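Local coordinates for protein meso-diaminopimelate dehydrogenase (Clostridium tetani, PDB 3WGY) that catalyses, in its natural form, the reversible NADP-dependent oxidative deamination of meso-2,6-diaminopimelate and here binds the 2-oxo acid 4-methyl-2-oxovalerate, at residues T146-G151 with E195-V200; L154-A159 with G169-I174; S288-K293 with S311-K316. The protein carries 6 engineered substitutions. One frame throughout, in Å; residues are numbered along the deposited sequence.

Contact 1. Residues T146-G151 with E195-V200; sequences TFWGKG and EKHEMV. Engineered in segment 195-200: Met-199 (natural residue Arg).
Two hydrogen bonds join Lys-196 and His-197 to the backbone of Thr-146 and Trp-148. Lys-196 NZ gives one to Thr-146 O at 2.9 Å, tilted moderately from the carbonyl plane. The same ammonium donates to a water, 2.9 Å from NZ, which also takes the N-H of Thr-146 at 2.8 Å from N, so Lys-196 NZ reaches Thr-146 O directly and Thr-146 N through the water. The other bond runs from Trp-148 N to His-197 NE2, 3.1 Å long and fairly straight at 160°. Because the partner is a backbone N-H, NE2 acts as the acceptor, with Trp-148 N close to the imidazole plane.

Apolar contact centres on the ring of Phe-147. Lys-196 bends at chi3 (66°), which puts CE above the middle of that ring in a CH-pi contact, 4.2 Å from CE to the ring centroid. NZ stands farther out, close to the ring normal, too far for more than a weak cation-pi attraction.

Phe-147, Trp-148 and His-197 form an aromatic cluster without a true stack. The phenyl and imidazole planes meet at 44°, while the indole and imidazole are nearer parallel but slid apart, with Trp-148 CE3 3.8 Å from His-197 NE2. The indole N-H of Trp-148 is taken by Asp-124, and Phe-147 also packs on Ala-179 and Leu-180 of helix 177-184. His-197 is the first residue past helix 193-196, so the arrangement packs a helix-to-strand junction against the end of strand 142-147, joining two sheets of the C-terminal domain.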
ATOM      1  N   THR B 146       3.376 -13.893  -1.461  1.00 29.63           N
ATOM      2  CA  THR B 146       4.278 -12.992  -2.156  1.00 31.88           C
ATOM      3  C   THR B 146       4.900 -13.745  -3.330  1.00 31.89           C
ATOM      4  O   THR B 146       5.374 -14.874  -3.179  1.00 30.45           O
ATOM      5  CB  THR B 146       5.421 -12.468  -1.258  1.00 32.71           C
ATOM      6  OG1 THR B 146       4.876 -11.831  -0.097  1.00 35.01           O
ATOM      7  CG2 THR B 146       6.249 -11.445  -2.013  1.00 32.40           C
ATOM      8  N   PHE B 147       4.871 -13.123  -4.501  1.00 29.86           N
ATOM      9  CA  PHE B 147       5.452 -13.710  -5.711  1.00 30.19           C
ATOM     10  C   PHE B 147       6.475 -12.709  -6.234  1.00 31.51           C
ATOM     11  O   PHE B 147       6.264 -11.500  -6.146  1.00 30.48           O
ATOM     12  CB  PHE B 147       4.386 -13.928  -6.786  1.00 32.17           C
ATOM     13  CG  PHE B 147       3.337 -14.948  -6.429  1.00 33.37           C
ATOM     14  CD1 PHE B 147       2.400 -14.690  -5.445  1.00 36.38           C
ATOM     15  CD2 PHE B 147       3.260 -16.153  -7.123  1.00 35.38           C
ATOM     16  CE1 PHE B 147       1.390 -15.611  -5.155  1.00 35.53           C
ATOM     17  CE2 PHE B 147       2.254 -17.081  -6.842  1.00 32.86           C
ATOM     18  CZ  PHE B 147       1.318 -16.806  -5.856  1.00 35.95           C
ATOM     19  N   TRP B 148       7.546 -13.120  -6.757  1.00 29.84           N
ATOM     20  CA  TRP B 148       8.528 -12.198  -7.293  1.00 32.52           C
ATOM     21  C   TRP B 148       8.482 -12.294  -8.819  1.00 36.09           C
ATOM     22  O   TRP B 148       8.942 -13.269  -9.412  1.00 37.04           O
ATOM     23  CB  TRP B 148       9.903 -12.520  -6.703  1.00 32.53           C
ATOM     24  CG  TRP B 148       9.930 -12.224  -5.213  1.00 33.81           C
ATOM     25  CD1 TRP B 148      10.167 -11.012  -4.618  1.00 35.01           C
ATOM     26  CD2 TRP B 148       9.600 -13.131  -4.147  1.00 34.81           C
ATOM     27  NE1 TRP B 148      10.001 -11.106  -3.250  1.00 33.55           N
ATOM     28  CE2 TRP B 148       9.655 -12.396  -2.936  1.00 34.59           C
ATOM     29  CE3 TRP B 148       9.259 -14.491  -4.098  1.00 36.49           C
ATOM     30  CZ2 TRP B 148       9.384 -12.978  -1.689  1.00 35.64           C
ATOM     31  CZ3 TRP B 148       8.986 -15.071  -2.854  1.00 37.25           C
ATOM     32  CH2 TRP B 148       9.052 -14.311  -1.666  1.00 37.74           C
ATOM     33  N   GLY B 149       7.853 -11.274  -9.415  1.00 39.21           N
ATOM     34  CA  GLY B 149       7.650 -11.157 -10.855  1.00 35.85           C
ATOM     35  C   GLY B 149       8.849 -11.520 -11.679  1.00 35.13           C
ATOM     36  O   GLY B 149       9.918 -11.768 -11.121  1.00 37.92           O
ATOM     37  N   LYS B 150       8.695 -11.546 -13.003  1.00 32.61           N
ATOM     38  CA  LYS B 150       9.822 -11.912 -13.858  1.00 32.00           C
ATOM     39  C   LYS B 150      11.068 -11.077 -13.558  1.00 30.48           C
ATOM     40  O   LYS B 150      11.068  -9.855 -13.697  1.00 28.29           O
ATOM     41  CB  LYS B 150       9.454 -11.785 -15.339  1.00 32.60           C
ATOM     42  CG  LYS B 150      10.593 -12.177 -16.268  1.00 32.37           C
ATOM     43  CD  LYS B 150      10.135 -12.221 -17.719  1.00 33.87           C
ATOM     44  CE  LYS B 150      11.290 -12.560 -18.650  1.00 36.04           C
ATOM     45  NZ  LYS B 150      10.829 -12.773 -20.053  1.00 35.67           N
ATOM     46  N   GLY B 151      12.143 -11.740 -13.019  1.00 36.76           N
ATOM     47  CA  GLY B 151      13.417 -11.077 -12.888  1.00 37.12           C
ATOM     48  C   GLY B 151      14.516 -12.110 -12.832  1.00 36.83           C
ATOM     49  O   GLY B 151      14.251 -13.305 -12.678  1.00 34.94           O
ATOM     50  N   GLU B 195       4.443 -24.820  -7.356  1.00 44.53           N
ATOM     51  CA  GLU B 195       3.230 -24.209  -7.888  1.00 42.73           C
ATOM     52  C   GLU B 195       3.288 -22.687  -8.022  1.00 40.14           C
ATOM     53  O   GLU B 195       2.616 -22.122  -8.884  1.00 40.93           O
ATOM     54  CB  GLU B 195       2.026 -24.579  -7.014  1.00 44.89           C
ATOM     55  CG  GLU B 195       1.792 -26.076  -6.869  1.00 48.33           C
ATOM     56  CD  GLU B 195       0.695 -26.397  -5.868  1.00 50.10           C
ATOM     57  OE1 GLU B 195       0.730 -25.849  -4.745  1.00 51.97           O
ATOM     58  OE2 GLU B 195      -0.201 -27.201  -6.199  1.00 52.66           O
ATOM     59  N   LYS B 196       4.086 -22.032  -7.181  1.00 38.83           N
ATOM     60  CA  LYS B 196       4.195 -20.566  -7.188  1.00 38.93           C
ATOM     61  C   LYS B 196       5.026 -19.926  -8.301  1.00 37.82           C
ATOM     62  O   LYS B 196       4.601 -18.932  -8.892  1.00 37.18           O
ATOM     63  CB  LYS B 196       4.738 -20.061  -5.845  1.00 39.26           C
ATOM     64  CG  LYS B 196       3.816 -20.281  -4.660  1.00 39.69           C
ATOM     65  CD  LYS B 196       4.406 -19.697  -3.383  1.00 41.62           C
ATOM     66  CE  LYS B 196       4.495 -18.178  -3.445  1.00 41.33           C
ATOM     67  NZ  LYS B 196       5.134 -17.622  -2.219  1.00 44.05           N
ATOM     68  N   HIS B 197       6.213 -20.470  -8.561  1.00 36.90           N
ATOM     69  CA  HIS B 197       7.092 -19.917  -9.587  1.00 35.52           C
ATOM     70  C   HIS B 197       7.726 -20.967 -10.486  1.00 34.50           C
ATOM     71  O   HIS B 197       8.021 -22.081 -10.053  1.00 32.61           O
ATOM     72  CB  HIS B 197       8.251 -19.124  -8.963  1.00 36.27           C
ATOM     73  CG  HIS B 197       7.834 -18.066  -7.988  1.00 37.86           C
ATOM     74  ND1 HIS B 197       7.481 -18.355  -6.684  1.00 36.90           N
ATOM     75  CD2 HIS B 197       7.759 -16.718  -8.112  1.00 37.61           C
ATOM     76  CE1 HIS B 197       7.212 -17.229  -6.046  1.00 39.49           C
ATOM     77  NE2 HIS B 197       7.370 -16.224  -6.889  1.00 37.88           N
ATOM     78  N   GLU B 198       7.961 -20.584 -11.738  1.00 34.94           N
ATOM     79  CA  GLU B 198       8.622 -21.463 -12.696  1.00 35.43           C
ATOM     80  C   GLU B 198       9.922 -20.752 -13.064  1.00 35.34           C
ATOM     81  O   GLU B 198      10.112 -19.577 -12.736  1.00 34.59           O
ATOM     82  CB  GLU B 198       7.769 -21.658 -13.954  1.00 36.67           C
ATOM     83  CG  GLU B 198       7.814 -20.494 -14.922  1.00 41.59           C
ATOM     84  CD  GLU B 198       7.064 -20.766 -16.220  1.00 45.38           C
ATOM     85  OE1 GLU B 198       7.389 -21.754 -16.909  1.00 47.20           O
ATOM     86  OE2 GLU B 198       6.150 -19.986 -16.558  1.00 47.87           O
ATOM     87  N   MET B 199      10.826 -21.455 -13.726  1.00 32.91           N
ATOM     88  CA  MET B 199      12.084 -20.849 -14.123  1.00 35.81           C
ATOM     89  C   MET B 199      12.340 -21.051 -15.606  1.00 35.30           C
ATOM     90  O   MET B 199      12.161 -22.147 -16.135  1.00 34.86           O
ATOM     91  CB  MET B 199      13.229 -21.422 -13.288  1.00 39.53           C
ATOM     92  CG  MET B 199      13.425 -20.678 -11.969  1.00 45.80           C
ATOM     93  SD  MET B 199      14.568 -21.515 -10.869  1.00 51.81           S
ATOM     94  CE  MET B 199      13.893 -21.068  -9.265  1.00 50.00           C
ATOM     95  N   VAL B 200      12.739 -19.972 -16.269  1.00 33.85           N
ATOM     96  CA  VAL B 200      13.009 -20.002 -17.696  1.00 32.03           C
ATOM     97  C   VAL B 200      14.446 -19.577 -17.948  1.00 32.93           C
ATOM     98  O   VAL B 200      14.919 -18.557 -17.428  1.00 31.82           O
ATOM     99  CB  VAL B 200      12.055 -19.056 -18.463  1.00 31.21           C
ATOM    100  CG1 VAL B 200      12.257 -19.206 -19.980  1.00 30.55           C
ATOM    101  CG2 VAL B 200      10.612 -19.368 -18.092  1.00 30.36           C
TER
HETATM  102  O   HOH W   1       4.631 -15.837   0.060  1.00 44.87           O

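Contact 2. Residues L154-A159 with G169-I174; sequences LGHSDA and GIQYII. Engineered in segment 154-159: Leu-154 (natural residue Gln). Engineered in segment 169-174: Ile-173 (natural residue Thr). With COI (2-oxo-4-methylpentanoic acid), chain C.
His-156 and Ser-157 face Gln-171 and Ile-170 where helix 154-162 packs on strand 166-175, a helix-on-sheet layer of the C-terminal domain. The short axes approach to 6.7 Å and run at 142°, closer to antiparallel than to perpendicular. The first turn of the helix meets the ligand carboxylate with its backbone nitrogens, an arrangement characteristic of an anion at a helix N-terminus. Leu-154, an engineered residue, has its N 2.8 Å from COI O2, and its CB touches the branched carbon C4. Gly-155 N lies equally close to COI O1. His-156 directs ND1 at COI O1 as a donor, 3.2 Å away and near the imidazole plane at an N-H...O angle of 155°; its own backbone N adds a weak bond to the same oxygen.

Gln-171 NE2 sits over one face of this ring, 3.2 Å from His-156 CD2, the amide plane turned 34° from the ring. The bend of Gln-171 at chi2 swings CD toward His-156 CB, and OE1 accepts a weak bond from Ser-153 N of the ligand pocket. At Ser-157 the hydroxyl oxygen takes a strand N-H: Gln-171 N donates to Ser-157 OG across 3.2 Å.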
ATOM      1  N   LEU B 154      20.748 -13.754 -10.189  1.00 53.91           N
ATOM      2  CA  LEU B 154      22.181 -13.798 -10.485  1.00 56.09           C
ATOM      3  C   LEU B 154      22.827 -15.154 -10.246  1.00 56.73           C
ATOM      4  O   LEU B 154      23.510 -15.684 -11.128  1.00 56.80           O
ATOM      5  CB  LEU B 154      22.924 -12.714  -9.690  1.00 56.66           C
ATOM      6  CG  LEU B 154      24.421 -12.522  -9.966  1.00 57.65           C
ATOM      7  CD1 LEU B 154      25.218 -13.542  -9.173  1.00 59.01           C
ATOM      8  CD2 LEU B 154      24.708 -12.634 -11.465  1.00 59.06           C
ATOM      9  N   GLY B 155      22.612 -15.708  -9.057  1.00 56.04           N
ATOM     10  CA  GLY B 155      23.190 -16.994  -8.731  1.00 55.20           C
ATOM     11  C   GLY B 155      22.872 -18.022  -9.794  1.00 54.31           C
ATOM     12  O   GLY B 155      23.753 -18.754 -10.242  1.00 55.00           O
ATOM     13  N   HIS B 156      21.609 -18.069 -10.202  1.00 52.89           N
ATOM     14  CA  HIS B 156      21.161 -19.017 -11.209  1.00 51.70           C
ATOM     15  C   HIS B 156      21.847 -18.857 -12.564  1.00 50.72           C
ATOM     16  O   HIS B 156      22.122 -19.847 -13.242  1.00 50.43           O
ATOM     17  CB  HIS B 156      19.645 -18.918 -11.369  1.00 51.17           C
ATOM     18  CG  HIS B 156      18.885 -19.376 -10.162  1.00 51.28           C
ATOM     19  ND1 HIS B 156      19.022 -18.776  -8.925  1.00 51.94           N
ATOM     20  CD2 HIS B 156      17.986 -20.376 -10.001  1.00 52.44           C
ATOM     21  CE1 HIS B 156      18.237 -19.386  -8.057  1.00 52.95           C
ATOM     22  NE2 HIS B 156      17.600 -20.361  -8.684  1.00 52.64           N
ATOM     23  N   SER B 157      22.124 -17.615 -12.958  1.00 49.67           N
ATOM     24  CA  SER B 157      22.793 -17.352 -14.229  1.00 48.94           C
ATOM     25  C   SER B 157      24.219 -17.870 -14.185  1.00 48.40           C
ATOM     26  O   SER B 157      24.730 -18.382 -15.181  1.00 47.48           O
ATOM     27  CB  SER B 157      22.792 -15.856 -14.544  1.00 48.64           C
ATOM     28  OG  SER B 157      21.499 -15.431 -14.942  1.00 50.74           O
ATOM     29  N   ASP B 158      24.864 -17.723 -13.030  1.00 49.29           N
ATOM     30  CA  ASP B 158      26.225 -18.217 -12.855  1.00 49.59           C
ATOM     31  C   ASP B 158      26.157 -19.741 -12.855  1.00 49.35           C
ATOM     32  O   ASP B 158      27.001 -20.410 -13.449  1.00 51.14           O
ATOM     33  CB  ASP B 158      26.817 -17.742 -11.523  1.00 49.98           C
ATOM     34  CG  ASP B 158      26.971 -16.235 -11.453  1.00 51.56           C
ATOM     35  OD1 ASP B 158      27.400 -15.628 -12.460  1.00 51.17           O
ATOM     36  OD2 ASP B 158      26.680 -15.660 -10.381  1.00 52.73           O
ATOM     37  N   ALA B 159      25.142 -20.277 -12.182  1.00 48.36           N
ATOM     38  CA  ALA B 159      24.933 -21.718 -12.096  1.00 49.00           C
ATOM     39  C   ALA B 159      24.770 -22.313 -13.491  1.00 49.10           C
ATOM     40  O   ALA B 159      25.348 -23.352 -13.794  1.00 49.19           O
ATOM     41  CB  ALA B 159      23.700 -22.018 -11.251  1.00 47.80           C
ATOM     42  N   GLY B 169      24.454 -17.491 -20.755  1.00 34.98           N
ATOM     43  CA  GLY B 169      23.033 -17.653 -20.526  1.00 33.93           C
ATOM     44  C   GLY B 169      22.472 -16.777 -19.424  1.00 33.83           C
ATOM     45  O   GLY B 169      23.198 -16.066 -18.736  1.00 33.69           O
ATOM     46  N   ILE B 170      21.159 -16.837 -19.261  1.00 33.40           N
ATOM     47  CA  ILE B 170      20.471 -16.055 -18.246  1.00 33.89           C
ATOM     48  C   ILE B 170      19.251 -16.830 -17.747  1.00 33.68           C
ATOM     49  O   ILE B 170      18.638 -17.590 -18.498  1.00 35.11           O
ATOM     50  CB  ILE B 170      20.012 -14.689 -18.830  1.00 32.92           C
ATOM     51  CG1 ILE B 170      19.458 -13.790 -17.718  1.00 34.60           C
ATOM     52  CG2 ILE B 170      18.935 -14.919 -19.889  1.00 31.70           C
ATOM     53  CD1 ILE B 170      19.260 -12.334 -18.144  1.00 32.96           C
ATOM     54  N   GLN B 171      18.912 -16.641 -16.478  1.00 33.34           N
ATOM     55  CA  GLN B 171      17.760 -17.304 -15.870  1.00 34.78           C
ATOM     56  C   GLN B 171      16.750 -16.264 -15.396  1.00 34.02           C
ATOM     57  O   GLN B 171      17.121 -15.133 -15.081  1.00 34.81           O
ATOM     58  CB  GLN B 171      18.202 -18.160 -14.664  1.00 36.31           C
ATOM     59  CG  GLN B 171      17.041 -18.754 -13.839  1.00 40.29           C
ATOM     60  CD  GLN B 171      16.583 -17.872 -12.674  1.00 42.87           C
ATOM     61  OE1 GLN B 171      16.741 -16.650 -12.694  1.00 44.48           O
ATOM     62  NE2 GLN B 171      15.995 -18.499 -11.657  1.00 47.05           N
ATOM     63  N   TYR B 172      15.480 -16.656 -15.360  1.00 32.18           N
ATOM     64  CA  TYR B 172      14.394 -15.805 -14.888  1.00 34.13           C
ATOM     65  C   TYR B 172      13.484 -16.634 -13.990  1.00 35.23           C
ATOM     66  O   TYR B 172      13.195 -17.792 -14.297  1.00 35.13           O
ATOM     67  CB  TYR B 172      13.518 -15.305 -16.040  1.00 30.58           C
ATOM     68  CG  TYR B 172      14.174 -14.349 -16.999  1.00 33.23           C
ATOM     69  CD1 TYR B 172      14.370 -13.006 -16.662  1.00 33.27           C
ATOM     70  CD2 TYR B 172      14.591 -14.783 -18.256  1.00 33.25           C
ATOM     71  CE1 TYR B 172      14.962 -12.122 -17.559  1.00 33.51           C
ATOM     72  CE2 TYR B 172      15.182 -13.914 -19.155  1.00 34.33           C
ATOM     73  CZ  TYR B 172      15.363 -12.587 -18.803  1.00 32.70           C
ATOM     74  OH  TYR B 172      15.932 -11.729 -19.704  1.00 33.03           O
ATOM     75  N   ILE B 173      13.045 -16.047 -12.884  1.00 36.07           N
ATOM     76  CA  ILE B 173      12.100 -16.716 -12.001  1.00 37.23           C
ATOM     77  C   ILE B 173      10.818 -16.006 -12.400  1.00 36.78           C
ATOM     78  O   ILE B 173      10.805 -14.781 -12.543  1.00 38.64           O
ATOM     79  CB  ILE B 173      12.382 -16.464 -10.498  1.00 39.37           C
ATOM     80  CG1 ILE B 173      13.713 -17.106 -10.093  1.00 42.25           C
ATOM     81  CG2 ILE B 173      11.257 -17.064  -9.661  1.00 40.13           C
ATOM     82  CD1 ILE B 173      14.055 -16.995  -8.602  1.00 42.50           C
ATOM     83  N   ILE B 174       9.748 -16.758 -12.608  1.00 34.93           N
ATOM     84  CA  ILE B 174       8.499 -16.142 -13.025  1.00 33.75           C
ATOM     85  C   ILE B 174       7.303 -16.727 -12.302  1.00 35.19           C
ATOM     86  O   ILE B 174       7.176 -17.948 -12.184  1.00 34.26           O
ATOM     87  CB  ILE B 174       8.251 -16.337 -14.540  1.00 35.44           C
ATOM     88  CG1 ILE B 174       9.481 -15.918 -15.348  1.00 33.36           C
ATOM     89  CG2 ILE B 174       7.015 -15.539 -14.966  1.00 30.14           C
ATOM     90  CD1 ILE B 174       9.324 -16.162 -16.846  1.00 37.77           C
TER
HETATM   91  C1  COI C 400      20.369 -14.941  -7.252  1.00105.88           C
HETATM   92  O1  COI C 400      20.144 -16.021  -7.831  1.00105.44           O
HETATM   93  O2  COI C 400      19.725 -13.913  -7.569  1.00104.97           O
HETATM   94  C2  COI C 400      21.432 -14.861  -6.154  1.00106.30           C
HETATM   95  O3  COI C 400      22.083 -15.847  -5.808  1.00107.41           O
HETATM   96  C3  COI C 400      21.643 -13.486  -5.521  1.00105.86           C
HETATM   97  C4  COI C 400      22.839 -12.791  -6.178  1.00105.40           C
HETATM   98  C5  COI C 400      23.002 -11.389  -5.589  1.00105.07           C
HETATM   99  C6  COI C 400      24.110 -13.605  -5.926  1.00105.10           C

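Contact 3. Residues S288-K293 with S311-K316; sequences SRAIYK and SYLSPK
Arg-289 and Lys-293 leave the helix by different first torsions to reach the loop 311-316. Arg-289 holds CG anti to its backbone N (chi1 179°) and turns at chi3, which directs NE toward Pro-315; Lys-293 has CG anti to the carbonyl carbon (chi1 -60°) and is extended beyond it. NZ of Lys-293 arrives nearly in line with the carbonyl of Ser-314; the modelled 2.5 Å from NZ to Ser-314 O is short and its exact value doubtful. The Arg-289 guanidinium has Pro-315 CD over one face, 3.9 Å from CZ, while at its edge NH1 makes a weak bond to Leu-313 O. Its stronger partners are Asp-28, in a salt bridge to NE, and Asn-26, bonded to NH2.

Helix 276-296 packs on the seven-stranded parallel sheet of the Rossmann-type domain, through Ile-291 for example, and the loop lies across another side of it. There Ala-290 CB meets Tyr-312 CB at 3.5 Å, and Lys-293 CB comes as near to Tyr-312 CD2; the phenol hydroxyl bonds to Glu-297. Ser-314 makes an ST turn, OG accepting from Lys-316 N at 3.1 Å and 162°. Beyond the turn, Lys-316 pairs with Glu-324 and with Glu-136 of the second subunit.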
ATOM      1  N   SER B 288      14.555   9.108   1.985  1.00 32.95           N
ATOM      2  CA  SER B 288      15.568  10.038   2.477  1.00 34.83           C
ATOM      3  C   SER B 288      14.852  11.267   3.003  1.00 34.22           C
ATOM      4  O   SER B 288      15.268  11.857   3.998  1.00 34.67           O
ATOM      5  CB  SER B 288      16.528  10.454   1.363  1.00 33.78           C
ATOM      6  OG  SER B 288      17.513   9.459   1.178  1.00 42.58           O
ATOM      7  N   ARG B 289      13.772  11.648   2.327  1.00 34.90           N
ATOM      8  CA  ARG B 289      12.997  12.804   2.746  1.00 32.35           C
ATOM      9  C   ARG B 289      12.420  12.532   4.129  1.00 33.94           C
ATOM     10  O   ARG B 289      12.403  13.415   4.984  1.00 32.30           O
ATOM     11  CB  ARG B 289      11.854  13.088   1.763  1.00 30.92           C
ATOM     12  CG  ARG B 289      10.999  14.286   2.180  1.00 29.03           C
ATOM     13  CD  ARG B 289       9.943  14.657   1.151  1.00 31.51           C
ATOM     14  NE  ARG B 289      10.512  15.034  -0.143  1.00 29.81           N
ATOM     15  CZ  ARG B 289      10.607  14.226  -1.190  1.00 30.29           C
ATOM     16  NH1 ARG B 289      10.167  12.972  -1.115  1.00 32.36           N
ATOM     17  NH2 ARG B 289      11.149  14.670  -2.314  1.00 30.62           N
ATOM     18  N   ALA B 290      11.955  11.302   4.342  1.00 33.68           N
ATOM     19  CA  ALA B 290      11.369  10.912   5.620  1.00 33.09           C
ATOM     20  C   ALA B 290      12.391  10.886   6.749  1.00 35.14           C
ATOM     21  O   ALA B 290      12.096  11.309   7.867  1.00 33.30           O
ATOM     22  CB  ALA B 290      10.714   9.548   5.499  1.00 33.18           C
ATOM     23  N   ILE B 291      13.581  10.365   6.465  1.00 34.51           N
ATOM     24  CA  ILE B 291      14.624  10.288   7.480  1.00 35.20           C
ATOM     25  C   ILE B 291      15.086  11.684   7.861  1.00 35.18           C
ATOM     26  O   ILE B 291      15.343  11.965   9.031  1.00 35.29           O
ATOM     27  CB  ILE B 291      15.822   9.462   6.985  1.00 35.33           C
ATOM     28  CG1 ILE B 291      15.366   8.027   6.716  1.00 34.91           C
ATOM     29  CG2 ILE B 291      16.932   9.477   8.021  1.00 35.45           C
ATOM     30  CD1 ILE B 291      14.618   7.391   7.873  1.00 37.05           C
ATOM     31  N   TYR B 292      15.185  12.554   6.866  1.00 36.13           N
ATOM     32  CA  TYR B 292      15.584  13.930   7.104  1.00 38.40           C
ATOM     33  C   TYR B 292      14.582  14.548   8.076  1.00 39.37           C
ATOM     34  O   TYR B 292      14.966  15.171   9.062  1.00 39.36           O
ATOM     35  CB  TYR B 292      15.592  14.717   5.790  1.00 38.88           C
ATOM     36  CG  TYR B 292      15.706  16.216   5.967  1.00 42.25           C
ATOM     37  CD1 TYR B 292      14.569  17.007   6.160  1.00 44.77           C
ATOM     38  CD2 TYR B 292      16.951  16.843   5.966  1.00 44.72           C
ATOM     39  CE1 TYR B 292      14.673  18.388   6.348  1.00 45.59           C
ATOM     40  CE2 TYR B 292      17.068  18.217   6.153  1.00 46.44           C
ATOM     41  CZ  TYR B 292      15.928  18.986   6.344  1.00 47.84           C
ATOM     42  OH  TYR B 292      16.050  20.350   6.540  1.00 48.83           O
ATOM     43  N   LYS B 293      13.295  14.360   7.793  1.00 39.11           N
ATOM     44  CA  LYS B 293      12.247  14.903   8.646  1.00 39.24           C
ATOM     45  C   LYS B 293      12.363  14.347  10.056  1.00 37.83           C
ATOM     46  O   LYS B 293      12.353  15.100  11.027  1.00 39.28           O
ATOM     47  CB  LYS B 293      10.870  14.580   8.068  1.00 39.17           C
ATOM     48  CG  LYS B 293      10.654  15.143   6.675  1.00 41.45           C
ATOM     49  CD  LYS B 293       9.210  14.995   6.230  1.00 44.79           C
ATOM     50  CE  LYS B 293       9.003  15.564   4.843  1.00 45.94           C
ATOM     51  NZ  LYS B 293       7.565  15.626   4.481  1.00 49.15           N
ATOM     52  N   SER B 311       3.085   9.891   5.244  1.00 29.29           N
ATOM     53  CA  SER B 311       3.121  11.352   5.128  1.00 31.48           C
ATOM     54  C   SER B 311       4.549  11.901   5.019  1.00 31.60           C
ATOM     55  O   SER B 311       4.782  12.912   4.350  1.00 31.06           O
ATOM     56  CB  SER B 311       2.428  11.998   6.329  1.00 31.22           C
ATOM     57  OG  SER B 311       3.081  11.649   7.536  1.00 36.13           O
ATOM     58  N   TYR B 312       5.502  11.242   5.674  1.00 31.19           N
ATOM     59  CA  TYR B 312       6.892  11.693   5.641  1.00 31.22           C
ATOM     60  C   TYR B 312       7.589  11.518   4.293  1.00 33.02           C
ATOM     61  O   TYR B 312       8.636  12.117   4.057  1.00 32.28           O
ATOM     62  CB  TYR B 312       7.707  10.975   6.713  1.00 32.07           C
ATOM     63  CG  TYR B 312       7.453  11.460   8.121  1.00 34.39           C
ATOM     64  CD1 TYR B 312       6.220  11.266   8.742  1.00 36.25           C
ATOM     65  CD2 TYR B 312       8.457  12.108   8.839  1.00 37.06           C
ATOM     66  CE1 TYR B 312       5.994  11.705  10.050  1.00 37.85           C
ATOM     67  CE2 TYR B 312       8.245  12.551  10.142  1.00 39.04           C
ATOM     68  CZ  TYR B 312       7.012  12.346  10.744  1.00 39.78           C
ATOM     69  OH  TYR B 312       6.812  12.771  12.040  1.00 39.89           O
ATOM     70  N   LEU B 313       7.012  10.700   3.415  1.00 32.66           N
ATOM     71  CA  LEU B 313       7.584  10.445   2.093  1.00 32.50           C
ATOM     72  C   LEU B 313       7.252  11.550   1.096  1.00 34.57           C
ATOM     73  O   LEU B 313       7.803  11.592  -0.009  1.00 34.81           O
ATOM     74  CB  LEU B 313       7.060   9.121   1.543  1.00 32.00           C
ATOM     75  CG  LEU B 313       7.319   7.849   2.353  1.00 29.54           C
ATOM     76  CD1 LEU B 313       6.609   6.686   1.665  1.00 28.88           C
ATOM     77  CD2 LEU B 313       8.827   7.589   2.454  1.00 28.32           C
ATOM     78  N   SER B 314       6.355  12.445   1.490  1.00 33.89           N
ATOM     79  CA  SER B 314       5.939  13.527   0.613  1.00 35.57           C
ATOM     80  C   SER B 314       6.457  14.901   1.021  1.00 36.09           C
ATOM     81  O   SER B 314       6.606  15.193   2.203  1.00 34.86           O
ATOM     82  CB  SER B 314       4.411  13.574   0.546  1.00 34.36           C
ATOM     83  OG  SER B 314       3.974  14.701  -0.194  1.00 35.86           O
ATOM     84  N   PRO B 315       6.758  15.753   0.032  1.00 37.09           N
ATOM     85  CA  PRO B 315       7.253  17.103   0.304  1.00 39.25           C
ATOM     86  C   PRO B 315       6.088  18.060   0.549  1.00 40.05           C
ATOM     87  O   PRO B 315       6.290  19.221   0.889  1.00 40.17           O
ATOM     88  CB  PRO B 315       8.024  17.443  -0.966  1.00 39.14           C
ATOM     89  CG  PRO B 315       7.193  16.787  -2.023  1.00 37.38           C
ATOM     90  CD  PRO B 315       6.886  15.429  -1.402  1.00 38.85           C
ATOM     91  N   LYS B 316       4.865  17.566   0.370  1.00 40.44           N
ATOM     92  CA  LYS B 316       3.679  18.391   0.576  1.00 39.71           C
ATOM     93  C   LYS B 316       3.353  18.522   2.061  1.00 40.29           C
ATOM     94  O   LYS B 316       3.814  17.734   2.885  1.00 39.48           O
ATOM     95  CB  LYS B 316       2.484  17.800  -0.179  1.00 37.51           C
ATOM     96  CG  LYS B 316       2.649  17.844  -1.689  1.00 36.90           C
ATOM     97  CD  LYS B 316       1.548  17.091  -2.428  1.00 37.70           C
ATOM     98  CE  LYS B 316       1.770  17.156  -3.945  1.00 36.96           C
ATOM     99  NZ  LYS B 316       0.821  16.313  -4.743  1.00 39.19           N
TER

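In the fold
Contacts 1 and 2 are neighbours, centres about 12 Å apart, and share the mixed sheet in which strands 166-175 and 197-205 run antiparallel: Glu-198 N lies 2.8 Å from Ile-174 O and Val-200 O 2.9 Å from Tyr-172 N, both probable hydrogen bonds. Both segments of contact 2 fall, in sequence, between those of contact 1, so the ligand-binding helix belongs to the excursion that contact 1 closes. Contact 3 follows later and lies on the opposite side of the chain's centre, about 33 Å from contact 1 and about 36 Å from contact 2, centre to centre, at the subunit interface. Contacts 1 and 2 thus lie in the domain that holds the 2-oxo acid, contact 3 in the probable dinucleotide-binding domain, consistent with the enzyme's domain motion.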